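Long-range contacts in beta-N-acetylglucosaminidase (Thermotoga maritima, PDB 3WO8), which probably hydrolyses terminal non-reducing N-acetyl-D-hexosamine residues from N-acetyl-beta-D-hexosaminides, as a member of glycosyl hydrolase family 3: residues E76-L80 with D139-Y143; N98-Y104 with E152-R156; T103-R108 with A157-E163; T186-V190 with S261-N266; F194-W198 with V242-I247. The contacts are given in a common frame with arbitrary orientation. Residue numbers count along the deposited sequence, not the author numbering.

All five contacts belong to the TIM-barrel part of the chain. Contacts 2 and 3 form one interface, between helices 100-117 and 147-164. They share Thr103 and Tyr104, with centres about 8 Å apart. Contact 1 joins the loop between strand 70-72 and helix 92-96 to that between strand 121-122 and helix 147-164. Its Tyr143 packs on both neighbours, with OH 3.3 Å from Ala157 CB and CD1 3.5 Å from His153 CB. Contacts 1 and 4 lie in loops after barrel strands, the side where this family places its active site; their centres are about 23 Å apart. Contact 5 is nested within the loop closed by contact 4; Val190 CG1 meets Leu197 CD1 at 4.2 Å.

Contact 1: E76-L80 with D139-Y143; sequences EGGQL and DIRSY
A two-point salt bridge joins Glu76 to Arg141. Arg141 NE donates to Glu76 OE1 at 2.9 Å, and Arg141 NH2 donates to Glu76 OE2 at 2.7 Å. Glu76 has chi1 m and chi2 t. Arg141 runs m, t, p along its first three chi angles. A water lies 2.6 Å from Glu76 OE1 and 2.9 Å from Arg141 O, placed to donate to either. Neither segment is helix or strand. Residues 139-142 form a type I turn, with Ser142 N bonded to Asp139 O at 3.3 Å. The other loop folds back so that Gly77 N reaches Leu80 O at 3.0 Å. Gly77 and Gly78 both have positive phi. The closest CA pair is Gln79 and Arg141, 6.6 Å apart. Leu80 CD2 covers one guanidinium face, 3.7 Å from Arg141 NE. The extended t, t side chain of Gln79 brings OE1 to 3.2 Å from Ile140 CG1. These loops follow barrel strands 70-72 and 121-122, and Gln79 and Asp139 also bond to the second subunit. Lys171 adds a second salt bridge to Glu76 OE2. The glutamate charge is thus shared by two cations, tying two barrel loops together beside the dimer interface.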
# COMPACT_ATOMS: atom_id res chain seq x y z
N GLU B 76 -0.29 13.54 -3.88
CA GLU B 76 -1.29 14.50 -3.43
C GLU B 76 -2.51 13.82 -2.81
O GLU B 76 -3.03 14.30 -1.81
CB GLU B 76 -1.78 15.34 -4.62
CG GLU B 76 -0.68 16.19 -5.23
CD GLU B 76 -1.16 17.10 -6.36
OE1 GLU B 76 -2.38 17.15 -6.63
OE2 GLU B 76 -0.29 17.74 -6.97
N GLY B 77 -2.92 12.69 -3.38
CA GLY B 77 -4.20 12.06 -3.02
C GLY B 77 -5.21 12.47 -4.08
O GLY B 77 -5.10 13.54 -4.66
N GLY B 78 -6.15 11.60 -4.38
CA GLY B 78 -7.11 11.89 -5.41
C GLY B 78 -6.47 11.60 -6.74
O GLY B 78 -5.87 10.51 -6.91
N GLN B 79 -6.62 12.55 -7.67
CA GLN B 79 -6.12 12.47 -9.03
C GLN B 79 -4.67 12.00 -9.16
O GLN B 79 -4.35 11.19 -10.03
CB GLN B 79 -6.19 13.82 -9.71
CG GLN B 79 -6.14 13.71 -11.22
CD GLN B 79 -6.03 15.05 -11.92
OE1 GLN B 79 -6.92 15.91 -11.83
NE2 GLN B 79 -4.94 15.23 -12.65
N LEU B 80 -3.79 12.52 -8.30
CA LEU B 80 -2.40 12.18 -8.39
C LEU B 80 -2.06 11.32 -7.22
O LEU B 80 -2.02 11.80 -6.09
CB LEU B 80 -1.52 13.45 -8.41
CG LEU B 80 -1.16 14.04 -9.75
CD1 LEU B 80 -2.35 13.95 -10.69
CD2 LEU B 80 -0.71 15.49 -9.58
N ASP B 139 -8.85 21.47 -11.29
CA ASP B 139 -10.21 21.33 -10.74
C ASP B 139 -10.32 20.35 -9.53
O ASP B 139 -10.50 20.81 -8.39
CB ASP B 139 -11.29 21.04 -11.83
CG ASP B 139 -10.94 19.88 -12.77
OD1 ASP B 139 -10.49 18.82 -12.27
OD2 ASP B 139 -11.16 20.02 -14.00
N ILE B 140 -10.21 19.04 -9.77
CA ILE B 140 -10.33 18.07 -8.65
C ILE B 140 -9.15 18.06 -7.70
O ILE B 140 -9.29 17.59 -6.59
CB ILE B 140 -10.62 16.62 -9.08
CG1 ILE B 140 -9.52 16.03 -9.98
CG2 ILE B 140 -11.97 16.55 -9.77
CD1 ILE B 140 -9.52 14.52 -10.03
N ARG B 141 -8.03 18.63 -8.13
CA ARG B 141 -6.84 18.79 -7.30
C ARG B 141 -6.81 20.00 -6.37
O ARG B 141 -5.81 20.21 -5.65
CB ARG B 141 -5.63 18.94 -8.21
CG ARG B 141 -5.20 17.67 -8.89
CD ARG B 141 -4.08 17.95 -9.86
NE ARG B 141 -2.89 18.43 -9.16
CZ ARG B 141 -1.86 19.02 -9.75
NH1 ARG B 141 -1.87 19.23 -11.05
NH2 ARG B 141 -0.82 19.42 -9.04
N SER B 142 -7.84 20.84 -6.45
CA SER B 142 -7.93 22.02 -5.61
C SER B 142 -8.97 21.74 -4.54
O SER B 142 -9.95 21.06 -4.80
CB SER B 142 -8.38 23.25 -6.42
OG SER B 142 -8.96 24.26 -5.59
N TYR B 143 -8.79 22.32 -3.37
CA TYR B 143 -9.82 22.26 -2.36
C TYR B 143 -11.13 22.87 -2.82
O TYR B 143 -12.18 22.41 -2.40
CB TYR B 143 -9.35 22.93 -1.08
CG TYR B 143 -8.32 22.12 -0.36
CD1 TYR B 143 -8.65 20.89 0.19
CD2 TYR B 143 -7.00 22.55 -0.27
CE1 TYR B 143 -7.71 20.13 0.85
CE2 TYR B 143 -6.04 21.80 0.38
CZ TYR B 143 -6.40 20.59 0.95
OH TYR B 143 -5.47 19.81 1.62
O HOH W 1 -4.38 17.75 -5.05

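Contact 2: N98-Y104 with E152-R156; sequences NSPDVTY and EHGAR
This is a helix-helix contact between neighbouring helices of the TIM barrel, at the start of helix 100-117. The partner is the middle of helix 147-164. The two short segments run in nearly the same direction, crossing at -30° with axes 8.2 Å apart. Pro100 faces His153 (CA atoms 5.1 Å apart), and Tyr104 faces Arg156 (4.7 Å). Ser99 is the N-cap: its OG accepts from Asp101 N at 3.1 Å. Just before it, Asn98 O accepts from His153 NE2 at 2.9 Å. His153 ND1 pairs with Ile149 O, so both ring nitrogens are used. Pro100 CG sits over the imidazole face, 4.1 Å from its centroid, in a CH-pi contact. Thr103 OG1 is at the ring edge, 3.1 Å from His153 CD2. One helical turn on, Arg156 covers more of the interface than any other residue. Its chi1 is m and its chi2 is -94°, which bends the chain along the partner helix. Tyr104, with chi1 t, offers its ring face to the guanidinium, which lies flat on it, centres 4.5 Å apart and planes at 17°. Arg156 NH1 also makes a very short salt bridge to Asp101 OD1, 2.4 Å. Asn98 ND2 bonds to Ala94 O and to Val339 O of the second subunit. Around the contact, helix 92-96 packs on Thr103 and helix 203-211 touches Ala155.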
# COMPACT_ATOMS: atom_id res chain seq x y z
N ASN B 98 -15.93 19.00 3.11
CA ASN B 98 -15.92 18.26 4.37
C ASN B 98 -15.32 19.10 5.50
O ASN B 98 -14.68 20.11 5.28
CB ASN B 98 -15.13 16.95 4.23
CG ASN B 98 -15.93 15.83 3.60
OD1 ASN B 98 -16.46 14.96 4.30
ND2 ASN B 98 -16.04 15.85 2.28
N SER B 99 -15.52 18.67 6.72
CA SER B 99 -14.85 19.33 7.80
C SER B 99 -13.33 19.31 7.51
O SER B 99 -12.77 18.31 7.07
CB SER B 99 -15.17 18.65 9.13
OG SER B 99 -14.21 19.02 10.11
N PRO B 100 -12.67 20.45 7.75
CA PRO B 100 -11.22 20.54 7.73
C PRO B 100 -10.51 19.53 8.62
O PRO B 100 -9.37 19.15 8.37
CB PRO B 100 -10.97 21.96 8.24
CG PRO B 100 -12.15 22.74 7.75
CD PRO B 100 -13.30 21.78 7.72
N ASP B 101 -11.19 19.12 9.67
CA ASP B 101 -10.68 18.09 10.55
C ASP B 101 -10.37 16.80 9.78
O ASP B 101 -9.33 16.18 10.04
CB ASP B 101 -11.66 17.88 11.71
CG ASP B 101 -11.62 19.03 12.74
OD1 ASP B 101 -10.73 19.90 12.68
OD2 ASP B 101 -12.48 19.05 13.64
N VAL B 102 -11.21 16.43 8.81
CA VAL B 102 -10.99 15.16 8.09
C VAL B 102 -9.74 15.24 7.19
O VAL B 102 -9.01 14.24 6.97
CB VAL B 102 -12.25 14.65 7.32
CG1 VAL B 102 -13.49 14.68 8.18
CG2 VAL B 102 -12.51 15.47 6.09
N THR B 103 -9.49 16.46 6.69
CA THR B 103 -8.35 16.73 5.86
C THR B 103 -7.10 16.56 6.69
O THR B 103 -6.13 15.89 6.27
CB THR B 103 -8.44 18.14 5.26
OG1 THR B 103 -9.48 18.18 4.26
CG2 THR B 103 -7.10 18.57 4.68
N TYR B 104 -7.13 17.15 7.89
CA TYR B 104 -6.09 16.96 8.88
C TYR B 104 -5.85 15.45 9.07
O TYR B 104 -4.71 14.96 9.09
CB TYR B 104 -6.46 17.63 10.23
CG TYR B 104 -5.50 17.28 11.35
CD1 TYR B 104 -4.28 17.93 11.47
CD2 TYR B 104 -5.78 16.24 12.26
CE1 TYR B 104 -3.36 17.59 12.47
CE2 TYR B 104 -4.87 15.88 13.26
CZ TYR B 104 -3.66 16.56 13.37
OH TYR B 104 -2.75 16.23 14.37
N GLU B 152 -8.29 27.08 5.14
CA GLU B 152 -8.51 26.18 6.25
C GLU B 152 -7.99 24.81 5.91
O GLU B 152 -7.12 24.28 6.59
CB GLU B 152 -9.99 26.13 6.63
CG GLU B 152 -10.35 27.12 7.74
CD GLU B 152 -11.61 27.93 7.43
OE1 GLU B 152 -11.62 29.17 7.66
OE2 GLU B 152 -12.58 27.33 6.93
N HIS B 153 -8.48 24.24 4.82
CA HIS B 153 -8.08 22.88 4.51
C HIS B 153 -6.56 22.78 4.34
O HIS B 153 -5.93 21.85 4.86
CB HIS B 153 -8.84 22.38 3.32
CG HIS B 153 -10.27 22.08 3.62
ND1 HIS B 153 -11.25 23.04 3.61
CD2 HIS B 153 -10.89 20.92 3.95
CE1 HIS B 153 -12.42 22.48 3.90
NE2 HIS B 153 -12.22 21.20 4.11
N GLY B 154 -5.97 23.79 3.70
CA GLY B 154 -4.54 23.81 3.48
C GLY B 154 -3.70 23.73 4.75
O GLY B 154 -2.63 23.04 4.80
N ALA B 155 -4.16 24.45 5.77
CA ALA B 155 -3.38 24.53 7.00
C ALA B 155 -3.61 23.26 7.76
O ALA B 155 -2.66 22.63 8.22
CB ALA B 155 -3.73 25.75 7.84
N ARG B 156 -4.87 22.84 7.84
CA ARG B 156 -5.16 21.53 8.45
C ARG B 156 -4.31 20.41 7.80
O ARG B 156 -3.77 19.55 8.49
CB ARG B 156 -6.64 21.18 8.33
CG ARG B 156 -7.58 22.22 8.95
CD ARG B 156 -7.99 21.94 10.39
NE ARG B 156 -6.91 21.48 11.26
CZ ARG B 156 -7.09 20.64 12.30
NH1 ARG B 156 -8.31 20.15 12.59
NH2 ARG B 156 -6.05 20.25 13.03

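Contact 3: T103-R108 with A157-E163; sequences TYRYSR and ACEGYLE
Tyr104, Ser107 and Glu163 lose the most surface here. Both segments are helical; their axes come within 6.8 Å and cross at -32°, running in nearly the same direction. Tyr104 takes chi1 t, which lays its ring along helix 157-163. Its CD1 is 3.4 Å from Gly160 N, and its OH is 3.0 Å from Glu163 CG. The CA-to-CB bond of Ser107 points toward the partner helix, with chi1 m. Its OG donates to Thr103 O at 2.7 Å, within its own helix. Ser107 CB lies 3.3 Å from Ala157 O and also sits over the Tyr161 ring, 3.9 Å from the centroid, as a CH-pi contact. At the exposed rim, Glu163 OE1 lies 3.1 Å from Arg108 NH1. This salt bridge is purely ionic, because the oxygen lies out of the guanidinium plane. Gly160 allows the close approach: a CB there would clash with Tyr104 O and Ser107 CB. Arg108 CA and Gly160 CA are only 4.1 Å apart. CA-H...O contacts run from Gly160 CA to Tyr104 O (3.5 Å) and from Arg108 CA to Gly160 O (3.3 Å). At the inner edge a water bridges Tyr106 OH (2.9 Å) and Tyr161 OH (2.7 Å). Such intimate packing of two adjacent outer helices over a glycine is here part of the helical layer of a beta/alpha TIM barrel.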
# COMPACT_ATOMS: atom_id res chain seq x y z
N THR B 103 -9.49 16.46 6.69
CA THR B 103 -8.35 16.73 5.86
C THR B 103 -7.10 16.56 6.69
O THR B 103 -6.13 15.89 6.27
CB THR B 103 -8.44 18.14 5.26
OG1 THR B 103 -9.48 18.18 4.26
CG2 THR B 103 -7.10 18.57 4.68
N TYR B 104 -7.13 17.15 7.89
CA TYR B 104 -6.09 16.96 8.88
C TYR B 104 -5.85 15.45 9.07
O TYR B 104 -4.71 14.96 9.09
CB TYR B 104 -6.46 17.63 10.23
CG TYR B 104 -5.50 17.28 11.35
CD1 TYR B 104 -4.28 17.93 11.47
CD2 TYR B 104 -5.78 16.24 12.26
CE1 TYR B 104 -3.36 17.59 12.47
CE2 TYR B 104 -4.87 15.88 13.26
CZ TYR B 104 -3.66 16.56 13.37
OH TYR B 104 -2.75 16.23 14.37
N ARG B 105 -6.97 14.73 9.22
CA ARG B 105 -6.99 13.30 9.52
C ARG B 105 -6.30 12.51 8.43
O ARG B 105 -5.42 11.70 8.73
CB ARG B 105 -8.45 12.83 9.64
CG ARG B 105 -8.71 11.99 10.87
CD ARG B 105 -8.97 10.51 10.61
NE ARG B 105 -10.36 10.15 10.89
CZ ARG B 105 -10.77 8.92 11.19
NH1 ARG B 105 -12.05 8.70 11.40
NH2 ARG B 105 -9.92 7.89 11.23
N TYR B 106 -6.71 12.75 7.17
CA TYR B 106 -6.12 12.07 6.01
C TYR B 106 -4.62 12.35 5.94
O TYR B 106 -3.79 11.40 5.92
CB TYR B 106 -6.78 12.53 4.72
CG TYR B 106 -5.96 12.14 3.51
CD1 TYR B 106 -5.92 10.81 3.06
CD2 TYR B 106 -5.22 13.08 2.83
CE1 TYR B 106 -5.15 10.44 1.97
CE2 TYR B 106 -4.44 12.72 1.74
CZ TYR B 106 -4.39 11.41 1.31
OH TYR B 106 -3.59 11.10 0.21
N SER B 107 -4.30 13.65 5.93
CA SER B 107 -2.93 14.12 5.85
C SER B 107 -2.07 13.45 6.86
O SER B 107 -0.95 13.07 6.55
CB SER B 107 -2.86 15.62 6.00
OG SER B 107 -3.74 16.22 5.07
N ARG B 108 -2.60 13.26 8.06
CA ARG B 108 -1.85 12.60 9.12
C ARG B 108 -1.60 11.11 8.82
O ARG B 108 -0.44 10.60 8.97
CB ARG B 108 -2.57 12.75 10.44
CG ARG B 108 -1.78 12.30 11.67
CD ARG B 108 -2.72 12.23 12.88
NE ARG B 108 -2.08 11.73 14.10
CZ ARG B 108 -2.45 12.05 15.35
NH1 ARG B 108 -1.79 11.52 16.38
NH2 ARG B 108 -3.45 12.90 15.61
N ALA B 157 -4.16 20.48 6.48
CA ALA B 157 -3.40 19.49 5.75
C ALA B 157 -1.94 19.55 6.10
O ALA B 157 -1.28 18.52 6.31
CB ALA B 157 -3.57 19.72 4.27
N CYS B 158 -1.42 20.77 6.15
CA CYS B 158 -0.02 20.90 6.48
C CYS B 158 0.21 20.38 7.90
O CYS B 158 1.17 19.64 8.15
CB CYS B 158 0.42 22.34 6.30
SG CYS B 158 0.54 22.90 4.57
N GLU B 159 -0.69 20.73 8.82
CA GLU B 159 -0.62 20.25 10.20
C GLU B 159 -0.61 18.73 10.23
O GLU B 159 0.26 18.12 10.89
CB GLU B 159 -1.82 20.74 11.03
CG GLU B 159 -1.79 22.23 11.39
CD GLU B 159 -3.15 22.81 11.77
OE1 GLU B 159 -4.10 22.03 12.04
OE2 GLU B 159 -3.28 24.06 11.78
N GLY B 160 -1.57 18.13 9.51
CA GLY B 160 -1.66 16.66 9.39
C GLY B 160 -0.35 16.02 8.96
O GLY B 160 0.18 15.13 9.64
N TYR B 161 0.20 16.50 7.86
CA TYR B 161 1.41 15.91 7.33
C TYR B 161 2.57 16.07 8.32
O TYR B 161 3.43 15.21 8.43
CB TYR B 161 1.80 16.56 6.00
CG TYR B 161 0.98 16.16 4.78
CD1 TYR B 161 1.06 14.87 4.24
CD2 TYR B 161 0.16 17.08 4.13
CE1 TYR B 161 0.31 14.52 3.11
CE2 TYR B 161 -0.61 16.73 3.00
CZ TYR B 161 -0.52 15.44 2.50
OH TYR B 161 -1.23 15.08 1.37
N LEU B 162 2.63 17.19 9.00
CA LEU B 162 3.75 17.36 9.95
C LEU B 162 3.56 16.46 11.16
O LEU B 162 4.53 15.89 11.66
CB LEU B 162 3.89 18.80 10.43
CG LEU B 162 4.28 19.77 9.33
CD1 LEU B 162 3.46 21.06 9.43
CD2 LEU B 162 5.78 20.04 9.39
N GLU B 163 2.31 16.32 11.62
CA GLU B 163 2.04 15.50 12.77
C GLU B 163 2.52 14.11 12.40
O GLU B 163 3.18 13.46 13.19
CB GLU B 163 0.54 15.49 13.12
CG GLU B 163 0.16 15.57 14.61
CD GLU B 163 0.96 14.62 15.52
OE1 GLU B 163 0.52 13.45 15.71
OE2 GLU B 163 2.01 15.05 16.06
O HOH W 2 -1.04 12.49 0.56

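Contact 4: T186-V190 with S261-N266; sequences TLPVV and SAVSNN
A barrel loop meets a short helix in this TIM-barrel contact. Helix 261-264 follows barrel strand 253-257, at whose C-terminal end glycosyl hydrolase family 3 enzymes carry their nucleophile. The other segment leaves an unmodelled part of the loop after strand 167-173 and runs into the short strand 189-190. Thr186 to Pro188 make the touch, and the closest CA pair is Leu187 and Ala262 at 4.3 Å. Ser261 opens the helix at the margin, with its OG 4.1 Å from Thr186 CB. Ala262 is the centre. Its CB meets three residues in turn: Thr186 O at 3.8 Å, Leu187 CD1 at 4.1 Å and Pro188 CD at 4.3 Å. Leu187 has chi1 t and chi2 p, and its CD1 also lies 3.8 Å from Ala262 O. Its extended backbone (phi -100°, psi 107°) carries the chain past the helix. Val263 points away from the loop and packs on His221 and Met258. Asn265 points back toward the loop, with chi1 m; its ND2 is 3.8 Å from Thr186 CG2. The contact is modest, 232 Å² in all: a small apolar patch of Leu187 and Pro188 on Ala262, with Thr186 lying against the polar residues at the rim. Beyond it, strand 189-190 pairs with strand 223-224. Asn266 closes the segment with its CB directed at the loop, while its backbone N makes a weak hydrogen bond to Val263 O at 3.4 Å.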
# COMPACT_ATOMS: atom_id res chain seq x y z
N THR B 186 3.22 29.39 -24.42
CA THR B 186 3.84 28.35 -23.58
C THR B 186 3.80 28.67 -22.05
O THR B 186 3.56 27.79 -21.20
CB THR B 186 5.30 28.07 -24.03
OG1 THR B 186 6.14 29.22 -23.78
CG2 THR B 186 5.35 27.69 -25.52
N LEU B 187 4.04 29.95 -21.75
CA LEU B 187 4.11 30.51 -20.39
C LEU B 187 2.82 31.21 -19.99
O LEU B 187 2.56 32.32 -20.45
CB LEU B 187 5.24 31.54 -20.33
CG LEU B 187 5.32 32.44 -19.09
CD1 LEU B 187 5.66 31.61 -17.87
CD2 LEU B 187 6.34 33.57 -19.26
N PRO B 188 2.03 30.59 -19.10
CA PRO B 188 0.69 31.17 -18.89
C PRO B 188 0.78 32.52 -18.20
O PRO B 188 1.81 32.84 -17.58
CB PRO B 188 -0.04 30.13 -18.02
CG PRO B 188 0.87 28.94 -17.97
CD PRO B 188 2.26 29.40 -18.27
N VAL B 189 -0.29 33.29 -18.35
CA VAL B 189 -0.39 34.63 -17.77
C VAL B 189 -1.63 34.78 -16.88
O VAL B 189 -2.74 34.31 -17.21
CB VAL B 189 -0.41 35.74 -18.85
CG1 VAL B 189 -1.67 35.68 -19.71
CG2 VAL B 189 -0.30 37.12 -18.22
N VAL B 190 -1.40 35.43 -15.74
CA VAL B 190 -2.46 35.93 -14.88
C VAL B 190 -2.31 37.45 -14.82
O VAL B 190 -1.26 37.99 -14.42
CB VAL B 190 -2.38 35.31 -13.47
CG1 VAL B 190 -3.44 35.90 -12.53
CG2 VAL B 190 -2.53 33.80 -13.58
N SER B 261 8.41 23.46 -20.02
CA SER B 261 8.59 24.39 -21.15
C SER B 261 8.40 25.90 -20.81
O SER B 261 9.22 26.76 -21.21
CB SER B 261 7.69 23.99 -22.30
OG SER B 261 6.44 24.60 -22.17
N ALA B 262 7.36 26.22 -20.05
CA ALA B 262 7.15 27.59 -19.57
C ALA B 262 8.44 28.30 -19.12
O ALA B 262 8.56 29.52 -19.23
CB ALA B 262 6.14 27.58 -18.44
N VAL B 263 9.42 27.57 -18.61
CA VAL B 263 10.72 28.17 -18.32
C VAL B 263 11.82 27.66 -19.24
O VAL B 263 12.76 28.39 -19.54
CB VAL B 263 11.18 28.00 -16.83
CG1 VAL B 263 10.15 28.57 -15.87
CG2 VAL B 263 11.42 26.57 -16.49
N SER B 264 11.73 26.42 -19.68
CA SER B 264 12.75 25.84 -20.54
C SER B 264 12.83 26.50 -21.91
O SER B 264 13.92 26.60 -22.48
CB SER B 264 12.50 24.35 -20.73
OG SER B 264 13.40 23.66 -19.91
N ASN B 265 11.69 26.94 -22.43
CA ASN B 265 11.60 27.51 -23.76
C ASN B 265 11.94 28.99 -23.77
O ASN B 265 12.28 29.55 -24.80
CB ASN B 265 10.18 27.35 -24.35
CG ASN B 265 9.80 25.89 -24.64
OD1 ASN B 265 10.65 24.99 -24.64
ND2 ASN B 265 8.52 25.65 -24.88
N ASN B 266 11.84 29.64 -22.62
CA ASN B 266 11.90 31.10 -22.58
C ASN B 266 13.15 31.62 -21.89
O ASN B 266 13.38 32.81 -21.91
CB ASN B 266 10.62 31.65 -21.96
CG ASN B 266 9.38 31.11 -22.67
OD1 ASN B 266 8.69 30.22 -22.18
ND2 ASN B 266 9.14 31.61 -23.86

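Contact 5: F194-W198 with V242-I247; sequences FEKLW and VLREKI
Two aromatic side chains bridge a wide gap between helices on the surface of the TIM barrel. Helix 194-199 belongs to the connection after strand 167-173, and helix 236-247 leads into strand 253-257. The short axes stay 14.7 Å apart and cross at -76°. The nearest CA atoms, Trp198 and Val242, are 9.5 Å apart, so the large side chains of Phe194 and Trp198 span most of the gap. Phe194 and Trp198, one turn apart and both chi1 t, project as two bumps. The far end of the indole enters a hollow lined by Val242, Lys246 and Ile247. Val242 CG2 is at its edge, 4.1 Å from Trp198 CZ3, and Ile247 CG1 is 4.1 Å from Trp198 CH2. The same Val242 CG2 is 4.2 Å from Phe194 CE1 and so touches the edges of both aromatics, at the mouth of the notch they form. Lys246 reaches back with its first three chi angles all t. Its CE touches Phe194 CZ at 4.0 Å and also makes a CH-pi contact with the indole. A wider pi-type turn spans 242-247, with a weak hydrogen bond of 3.3 Å from Ile247 N to Val242 O. Phe173 packs on Val242 and Ile247, and Arg206 gives Trp198 another cation-pi partner. Lys246 NZ sits over the indole face in a cation-pi contact, 3.6 Å from the centroid of the Trp198 six-membered ring.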
# COMPACT_ATOMS: atom_id res chain seq x y z
N PHE B 194 -3.01 42.89 -8.56
CA PHE B 194 -2.36 42.39 -7.34
C PHE B 194 -3.25 42.37 -6.11
O PHE B 194 -3.01 41.60 -5.20
CB PHE B 194 -1.15 43.23 -6.99
CG PHE B 194 -0.53 42.87 -5.68
CD1 PHE B 194 0.47 41.90 -5.61
CD2 PHE B 194 -0.92 43.50 -4.51
CE1 PHE B 194 1.07 41.59 -4.39
CE2 PHE B 194 -0.33 43.18 -3.29
CZ PHE B 194 0.67 42.23 -3.23
N GLU B 195 -4.24 43.24 -6.06
CA GLU B 195 -5.13 43.25 -4.92
C GLU B 195 -6.04 42.02 -4.97
O GLU B 195 -6.26 41.36 -3.95
CB GLU B 195 -5.95 44.54 -4.88
CG GLU B 195 -6.56 44.85 -3.52
CD GLU B 195 -7.96 45.45 -3.61
OE1 GLU B 195 -8.45 46.00 -2.60
OE2 GLU B 195 -8.59 45.37 -4.69
N LYS B 196 -6.58 41.70 -6.14
CA LYS B 196 -7.38 40.48 -6.28
C LYS B 196 -6.54 39.27 -5.87
O LYS B 196 -7.00 38.44 -5.08
CB LYS B 196 -7.89 40.30 -7.71
CG LYS B 196 -9.38 40.58 -7.89
CD LYS B 196 -9.93 39.78 -9.07
CE LYS B 196 -11.36 39.30 -8.83
NZ LYS B 196 -11.62 37.96 -9.45
N LEU B 197 -5.31 39.21 -6.38
CA LEU B 197 -4.32 38.21 -5.95
C LEU B 197 -4.16 38.05 -4.46
O LEU B 197 -4.20 36.92 -3.93
CB LEU B 197 -2.93 38.55 -6.46
CG LEU B 197 -2.45 37.70 -7.64
CD1 LEU B 197 -3.39 37.84 -8.84
CD2 LEU B 197 -1.01 38.06 -8.00
N TRP B 198 -3.92 39.18 -3.81
CA TRP B 198 -3.65 39.21 -2.37
C TRP B 198 -4.87 38.73 -1.60
O TRP B 198 -4.77 37.91 -0.70
CB TRP B 198 -3.24 40.62 -1.94
CG TRP B 198 -2.85 40.67 -0.52
CD1 TRP B 198 -3.62 41.10 0.51
CD2 TRP B 198 -1.63 40.19 0.05
NE1 TRP B 198 -2.94 40.95 1.69
CE2 TRP B 198 -1.71 40.39 1.44
CE3 TRP B 198 -0.46 39.60 -0.47
CZ2 TRP B 198 -0.67 40.04 2.32
CZ3 TRP B 198 0.59 39.24 0.42
CH2 TRP B 198 0.47 39.48 1.79
N VAL B 242 7.10 39.86 -2.48
CA VAL B 242 5.82 39.35 -1.94
C VAL B 242 5.93 38.21 -0.89
O VAL B 242 5.08 38.11 -0.00
CB VAL B 242 4.85 38.93 -3.05
CG1 VAL B 242 5.31 37.64 -3.68
CG2 VAL B 242 3.44 38.74 -2.52
N LEU B 243 6.95 37.35 -0.98
CA LEU B 243 6.97 36.15 -0.12
C LEU B 243 7.88 36.31 1.08
O LEU B 243 7.43 36.17 2.23
CB LEU B 243 7.31 34.86 -0.90
CG LEU B 243 7.46 33.53 -0.10
CD1 LEU B 243 6.17 33.14 0.60
CD2 LEU B 243 7.92 32.37 -0.96
N ARG B 244 9.15 36.57 0.83
CA ARG B 244 10.12 36.68 1.92
C ARG B 244 9.97 37.91 2.83
O ARG B 244 10.33 37.84 4.02
CB ARG B 244 11.52 36.71 1.39
CG ARG B 244 11.84 35.47 0.61
CD ARG B 244 12.77 34.61 1.39
NE ARG B 244 13.19 33.47 0.58
CZ ARG B 244 13.15 32.21 0.97
NH1 ARG B 244 12.68 31.90 2.16
NH2 ARG B 244 13.58 31.26 0.16
N GLU B 245 9.46 39.01 2.27
CA GLU B 245 9.29 40.29 3.01
C GLU B 245 7.86 40.52 3.39
O GLU B 245 7.53 40.58 4.58
CB GLU B 245 9.82 41.50 2.21
CG GLU B 245 11.30 41.37 1.86
CD GLU B 245 11.89 42.55 1.09
OE1 GLU B 245 11.18 43.26 0.34
OE2 GLU B 245 13.11 42.74 1.23
N LYS B 246 6.99 40.67 2.40
CA LYS B 246 5.62 41.02 2.72
C LYS B 246 4.97 39.95 3.62
O LYS B 246 4.37 40.29 4.62
CB LYS B 246 4.81 41.24 1.45
CG LYS B 246 3.52 41.97 1.72
CD LYS B 246 2.72 42.12 0.44
CE LYS B 246 1.61 43.15 0.58
NZ LYS B 246 0.85 43.01 1.86
N ILE B 247 5.13 38.67 3.28
CA ILE B 247 4.48 37.59 4.04
C ILE B 247 5.27 37.25 5.28
O ILE B 247 4.69 37.03 6.35
CB ILE B 247 4.32 36.30 3.21
CG1 ILE B 247 3.06 36.40 2.36
CG2 ILE B 247 4.23 35.08 4.13
CD1 ILE B 247 3.07 35.48 1.16